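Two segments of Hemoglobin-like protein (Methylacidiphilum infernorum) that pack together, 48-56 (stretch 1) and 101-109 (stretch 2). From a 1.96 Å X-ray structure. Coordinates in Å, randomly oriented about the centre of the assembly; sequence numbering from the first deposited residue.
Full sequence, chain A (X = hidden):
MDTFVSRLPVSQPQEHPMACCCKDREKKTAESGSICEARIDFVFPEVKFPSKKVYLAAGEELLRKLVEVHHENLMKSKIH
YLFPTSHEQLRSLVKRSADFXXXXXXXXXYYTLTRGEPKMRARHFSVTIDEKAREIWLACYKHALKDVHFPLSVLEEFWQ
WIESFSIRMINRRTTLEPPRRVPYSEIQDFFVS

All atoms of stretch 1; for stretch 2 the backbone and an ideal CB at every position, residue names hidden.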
ATOM      1  N   LYS A  48     -11.630 -15.790   9.227  1.00 35.83           N
ATOM      2  CA  LYS A  48     -12.279 -16.557  10.267  1.00 39.37           C
ATOM      3  C   LYS A  48     -11.391 -16.630  11.491  1.00 32.18           C
ATOM      4  O   LYS A  48     -10.376 -17.277  11.462  1.00 33.45           O
ATOM      5  CB  LYS A  48     -12.565 -17.965   9.781  1.00 36.73           C
ATOM      6  CG  LYS A  48     -13.178 -18.037   8.431  1.00 47.79           C
ATOM      7  CD  LYS A  48     -14.598 -18.496   8.527  1.00 56.72           C
ATOM      8  CE  LYS A  48     -14.875 -19.642   7.603  1.00 60.77           C
ATOM      9  NZ  LYS A  48     -16.318 -19.958   7.614  1.00 72.33           N
ATOM     10  N   PHE A  49     -11.786 -15.964  12.561  1.00 29.17           N
ATOM     11  CA  PHE A  49     -11.031 -15.996  13.814  1.00 34.10           C
ATOM     12  C   PHE A  49     -11.227 -17.373  14.447  1.00 36.04           C
ATOM     13  O   PHE A  49     -12.249 -18.015  14.205  1.00 36.17           O
ATOM     14  CB  PHE A  49     -11.487 -14.885  14.761  1.00 35.85           C
ATOM     15  CG  PHE A  49     -10.738 -13.574  14.576  1.00 40.16           C
ATOM     16  CD1 PHE A  49     -10.816 -12.873  13.379  1.00 37.29           C
ATOM     17  CD2 PHE A  49      -9.964 -13.050  15.605  1.00 38.03           C
ATOM     18  CE1 PHE A  49     -10.126 -11.658  13.210  1.00 41.20           C
ATOM     19  CE2 PHE A  49      -9.276 -11.845  15.451  1.00 41.69           C
ATOM     20  CZ  PHE A  49      -9.355 -11.150  14.250  1.00 38.36           C
ATOM     21  N   PRO A  50     -10.242 -17.835  15.240  1.00 32.55           N
ATOM     22  CA  PRO A  50     -10.284 -19.192  15.811  1.00 35.63           C
ATOM     23  C   PRO A  50     -11.436 -19.326  16.790  1.00 41.22           C
ATOM     24  O   PRO A  50     -11.751 -18.339  17.446  1.00 36.05           O
ATOM     25  CB  PRO A  50      -8.973 -19.288  16.598  1.00 33.84           C
ATOM     26  CG  PRO A  50      -8.100 -18.165  16.062  1.00 33.30           C
ATOM     27  CD  PRO A  50      -9.056 -17.080  15.676  1.00 29.26           C
ATOM     28  N   SER A  51     -12.047 -20.508  16.905  1.00 34.86           N
ATOM     29  CA  SER A  51     -13.022 -20.712  17.967  1.00 33.18           C
ATOM     30  C   SER A  51     -12.271 -20.964  19.261  1.00 36.24           C
ATOM     31  O   SER A  51     -11.063 -21.241  19.238  1.00 32.57           O
ATOM     32  CB  SER A  51     -13.929 -21.906  17.660  1.00 40.77           C
ATOM     33  OG  SER A  51     -13.173 -23.095  17.608  1.00 37.67           O
ATOM     34  N   LYS A  52     -12.984 -20.881  20.384  1.00 34.16           N
ATOM     35  CA  LYS A  52     -12.392 -21.106  21.701  1.00 36.89           C
ATOM     36  C   LYS A  52     -11.791 -22.503  21.854  1.00 39.59           C
ATOM     37  O   LYS A  52     -11.005 -22.741  22.776  1.00 40.78           O
ATOM     38  CB  LYS A  52     -13.440 -20.877  22.794  1.00 41.14           C
ATOM     39  CG  LYS A  52     -12.914 -21.028  24.223  1.00 48.74           C
ATOM     40  CD  LYS A  52     -13.920 -20.437  25.223  1.00 59.20           C
ATOM     41  CE  LYS A  52     -13.428 -20.508  26.666  1.00 64.66           C
ATOM     42  NZ  LYS A  52     -14.449 -19.982  27.628  1.00 74.99           N
ATOM     43  N   LYS A  53     -12.155 -23.415  20.969  1.00 33.33           N
ATOM     44  CA  LYS A  53     -11.573 -24.741  20.973  1.00 38.89           C
ATOM     45  C   LYS A  53     -10.062 -24.687  20.887  1.00 37.35           C
ATOM     46  O   LYS A  53      -9.400 -25.533  21.426  1.00 36.06           O
ATOM     47  CB  LYS A  53     -12.124 -25.583  19.825  1.00 41.21           C
ATOM     48  CG  LYS A  53     -13.611 -25.799  19.876  1.00 48.31           C
ATOM     49  CD  LYS A  53     -14.056 -26.866  18.909  1.00 50.88           C
ATOM     50  CE  LYS A  53     -13.612 -26.570  17.498  1.00 56.43           C
ATOM     51  NZ  LYS A  53     -14.649 -25.836  16.725  1.00 60.60           N
ATOM     52  N   VAL A  54      -9.517 -23.694  20.206  1.00 33.02           N
ATOM     53  CA  VAL A  54      -8.066 -23.590  20.061  1.00 29.09           C
ATOM     54  C   VAL A  54      -7.403 -23.423  21.424  1.00 31.14           C
ATOM     55  O   VAL A  54      -6.456 -24.139  21.751  1.00 34.97           O
ATOM     56  CB  VAL A  54      -7.664 -22.427  19.126  1.00 37.23           C
ATOM     57  CG1 VAL A  54      -6.150 -22.308  19.046  1.00 31.08           C
ATOM     58  CG2 VAL A  54      -8.230 -22.659  17.733  1.00 30.75           C
ATOM     59  N   TYR A  55      -7.897 -22.475  22.220  1.00 30.74           N
ATOM     60  CA  TYR A  55      -7.387 -22.257  23.571  1.00 34.03           C
ATOM     61  C   TYR A  55      -7.584 -23.498  24.432  1.00 34.68           C
ATOM     62  O   TYR A  55      -6.732 -23.842  25.254  1.00 35.00           O
ATOM     63  CB  TYR A  55      -8.127 -21.093  24.222  1.00 34.50           C
ATOM     64  CG  TYR A  55      -7.820 -20.888  25.694  1.00 37.37           C
ATOM     65  CD1 TYR A  55      -6.583 -20.403  26.115  1.00 34.95           C
ATOM     66  CD2 TYR A  55      -8.785 -21.147  26.665  1.00 38.91           C
ATOM     67  CE1 TYR A  55      -6.311 -20.204  27.471  1.00 36.94           C
ATOM     68  CE2 TYR A  55      -8.530 -20.948  28.008  1.00 38.20           C
ATOM     69  CZ  TYR A  55      -7.296 -20.476  28.405  1.00 41.92           C
ATOM     70  OH  TYR A  55      -7.056 -20.278  29.746  1.00 50.60           O
ATOM     71  N   LEU A  56      -8.723 -24.155  24.256  1.00 35.00           N
ATOM     72  CA  LEU A  56      -9.024 -25.361  25.023  1.00 36.16           C
ATOM     73  C   LEU A  56      -8.025 -26.479  24.703  1.00 33.57           C
ATOM     74  O   LEU A  56      -7.505 -27.135  25.609  1.00 34.07           O
ATOM     75  CB  LEU A  56     -10.452 -25.813  24.728  1.00 34.83           C
ATOM     76  CG  LEU A  56     -11.565 -25.452  25.723  1.00 43.67           C
ATOM     77  CD1 LEU A  56     -11.157 -24.402  26.708  1.00 44.11           C
ATOM     78  CD2 LEU A  56     -12.826 -25.021  24.994  1.00 47.53           C
ATOM     79  N   UNK A 101      -2.722 -13.287  20.883  1.00 27.57           N
ATOM     80  CA  UNK A 101      -2.989 -14.644  20.412  1.00 29.03           C
ATOM     81  C   UNK A 101      -3.797 -15.443  21.423  1.00 28.33           C
ATOM     82  O   UNK A 101      -4.750 -16.142  21.055  1.00 32.22           O
ATOM     83  CB  UNK A 101      -1.675 -15.367  20.110  1.00 29.03           C
ATOM     84  N   UNK A 102      -3.405 -15.378  22.694  1.00 28.11           N
ATOM     85  CA  UNK A 102      -4.131 -16.104  23.736  1.00 28.15           C
ATOM     86  C   UNK A 102      -5.586 -15.640  23.778  1.00 32.43           C
ATOM     87  O   UNK A 102      -6.505 -16.451  23.839  1.00 32.02           O
ATOM     88  CB  UNK A 102      -3.466 -15.904  25.099  1.00 28.15           C
ATOM     89  N   UNK A 103      -5.801 -14.329  23.729  1.00 31.06           N
ATOM     90  CA  UNK A 103      -7.166 -13.801  23.788  1.00 28.65           C
ATOM     91  C   UNK A 103      -7.983 -14.216  22.576  1.00 32.40           C
ATOM     92  O   UNK A 103      -9.119 -14.709  22.700  1.00 36.41           O
ATOM     93  CB  UNK A 103      -7.141 -12.275  23.896  1.00 28.65           C
ATOM     94  N   UNK A 104      -7.412 -14.030  21.400  1.00 28.25           N
ATOM     95  CA  UNK A 104      -8.098 -14.316  20.156  1.00 29.85           C
ATOM     96  C   UNK A 104      -8.396 -15.790  19.950  1.00 31.84           C
ATOM     97  O   UNK A 104      -9.284 -16.134  19.212  1.00 31.21           O
ATOM     98  CB  UNK A 104      -7.265 -13.798  18.982  1.00 29.85           C
ATOM     99  N   UNK A 105      -7.642 -16.652  20.611  1.00 31.10           N
ATOM    100  CA  UNK A 105      -7.918 -18.087  20.562  1.00 33.24           C
ATOM    101  C   UNK A 105      -8.946 -18.520  21.601  1.00 36.79           C
ATOM    102  O   UNK A 105      -9.281 -19.712  21.685  1.00 37.23           O
ATOM    103  CB  UNK A 105      -6.622 -18.874  20.765  1.00 33.24           C
ATOM    104  N   UNK A 106      -9.448 -17.567  22.387  1.00 37.94           N
ATOM    105  CA  UNK A 106     -10.501 -17.864  23.354  1.00 37.90           C
ATOM    106  C   UNK A 106     -10.058 -17.842  24.805  1.00 36.60           C
ATOM    107  O   UNK A 106     -10.824 -18.209  25.706  1.00 36.88           O
ATOM    108  CB  UNK A 106     -11.098 -19.238  23.044  1.00 37.90           C
ATOM    109  N   UNK A 107      -8.824 -17.415  25.053  1.00 31.77           N
ATOM    110  CA  UNK A 107      -8.338 -17.327  26.419  1.00 32.02           C
ATOM    111  C   UNK A 107      -8.783 -16.033  27.083  1.00 34.36           C
ATOM    112  O   UNK A 107      -9.595 -15.299  26.519  1.00 34.27           O
ATOM    113  CB  UNK A 107      -6.812 -17.435  26.447  1.00 32.02           C
ATOM    114  N   UNK A 108      -8.255 -15.744  28.285  1.00 33.52           N
ATOM    115  CA  UNK A 108      -8.632 -14.505  28.975  1.00 35.33           C
ATOM    116  C   UNK A 108      -8.269 -13.278  28.131  1.00 35.77           C
ATOM    117  O   UNK A 108      -7.420 -13.372  27.246  1.00 31.32           O
ATOM    118  CB  UNK A 108      -7.947 -14.426  30.341  1.00 35.33           C
ATOM    119  N   UNK A 109      -8.913 -12.132  28.399  1.00 37.10           N
ATOM    120  CA  UNK A 109      -8.781 -10.961  27.522  1.00 32.73           C
ATOM    121  C   UNK A 109      -7.523 -10.142  27.819  1.00 34.48           C
ATOM    122  O   UNK A 109      -7.598  -8.913  28.004  1.00 37.74           O
ATOM    123  CB  UNK A 109     -10.015 -10.067  27.660  1.00 32.73           C
TER

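Stretch 2 comes in as the last turn of a helix and then breaks into a loop, and the break is where it meets stretch 1. Position 101 lies on the helix with nothing of stretch 1 within 5.5 Å of its ideal CB. Stretch 1 therefore sets no rule here, and many helix-compatible residues would do; the deposited one is Val101, which makes no contact.

At position 102 CA-to-CB points sideways and the ideal CB is again free, but the Tyr55 ring lies within reach of a modest apolar chain. Val, Ile or Leu would suit. It is Val102, in the t rotamer, whose CG1 comes 4.4 Å from Tyr55 CE1, a light touch.

Position 103 turns away from stretch 1, so a polar or charged chain costs the contact nothing. Glu103 stands there, its carboxylate hydrogen-bonded elsewhere in the structure.

Position 104 is more demanding. At 104 CA-to-CB points sideways, and the ideal CB of 104 lies 4.4 Å from Phe49 CD2 and 5.0 Å from Pro50 CD, so the offer is an aromatic edge beside a proline. A flexible apolar chain fits, Leu or Met for instance. Met104 takes m for both chi1 and chi2 and brings SD to 3.5 Å from Phe49 CE2. The sulfur sits near the ring plane, 78° off the normal, a sulfur-aromatic contact at the edge.

At position 105 the ideal CB lies 3.9 Å from Val54 CG1 and 4.8 Å from Pro50 CB, with apolar atoms of Val54 and Pro50 around it, a setting that suits something small: Ala, Cys, Ser or perhaps Val. Cys105 fills it, with SG 3.5 Å from Val54 CG1 and 4.1 Å from Pro50 CG. The backbone matters as much, whatever the side chain: Tyr55 N donates a hydrogen bond to Cys105 O at 3.1 Å, and Lys52 CA approaches the same Cys105 O at 3.4 Å in a CA-H...O contact, so one carbonyl receives both an N-H and a CA-H from stretch 1.

Position 106 allows little choice. Phi is +109°, the turn of a Schellman motif, and an ideal CB would be jammed against the preceding carbonyl; it would also lie 2.6 Å from Lys52 CA, a clash. Both arguments give glycine, and Gly106 lets the backbones close to 4.1 Å between its CA and Lys52 CA. Gly106 N donates to Glu103 O at 2.9 Å.

Position 107 has ordinary angles, -83/-171, yet its ideal CB would fall 3.0 Å from Tyr55 CE1. Here the neighbour, rather than the backbone, asks for glycine. Gly107 lays its CA over the ring face, 3.5 Å from the Tyr55 centroid and 9° off the normal, a CH-pi contact.

At position 108 phi is -60° and the ideal CB is free, so many residues would be tolerated; a proline suits the angle. Pro108 adds its ring, with CD 3.8 Å from Tyr55 OH. Position 109 is out of reach and unconstrained by stretch 1; Pro109 occupies it.

Stretch 2 (101-109) VVEMCGGPP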
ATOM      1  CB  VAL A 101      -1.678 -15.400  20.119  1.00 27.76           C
ATOM      2  CG1 VAL A 101      -1.940 -16.898  19.974  1.00 31.15           C
ATOM      3  CG2 VAL A 101      -0.999 -14.824  18.846  1.00 30.35           C
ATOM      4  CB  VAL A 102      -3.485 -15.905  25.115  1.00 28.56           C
ATOM      5  CG1 VAL A 102      -4.401 -16.440  26.213  1.00 32.31           C
ATOM      6  CG2 VAL A 102      -2.125 -16.592  25.182  1.00 27.06           C
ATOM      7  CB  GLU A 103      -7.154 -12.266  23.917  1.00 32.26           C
ATOM      8  CG  GLU A 103      -8.566 -11.665  23.880  1.00 33.24           C
ATOM      9  CD  GLU A 103      -8.624 -10.191  24.317  1.00 38.56           C
ATOM     10  OE1 GLU A 103      -7.578  -9.619  24.718  1.00 32.87           O
ATOM     11  OE2 GLU A 103      -9.734  -9.605  24.260  1.00 38.67           O
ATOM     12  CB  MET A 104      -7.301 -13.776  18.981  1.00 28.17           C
ATOM     13  CG  MET A 104      -7.199 -12.274  18.956  1.00 31.16           C
ATOM     14  SD  MET A 104      -8.793 -11.495  18.900  1.00 40.25           S
ATOM     15  CE  MET A 104      -8.813 -10.579  20.394  1.00 44.13           C
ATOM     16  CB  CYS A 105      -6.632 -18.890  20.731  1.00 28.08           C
ATOM     17  SG  CYS A 105      -5.587 -18.820  19.264  1.00 31.67           S
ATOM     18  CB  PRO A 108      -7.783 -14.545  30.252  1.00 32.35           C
ATOM     19  CG  PRO A 108      -7.535 -16.030  30.488  1.00 36.07           C
ATOM     20  CD  PRO A 108      -7.338 -16.572  29.094  1.00 34.93           C
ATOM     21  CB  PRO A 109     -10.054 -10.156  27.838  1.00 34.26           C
ATOM     22  CG  PRO A 109     -10.333 -10.462  29.279  1.00 34.85           C
ATOM     23  CD  PRO A 109      -9.878 -11.902  29.494  1.00 40.93           C
TER
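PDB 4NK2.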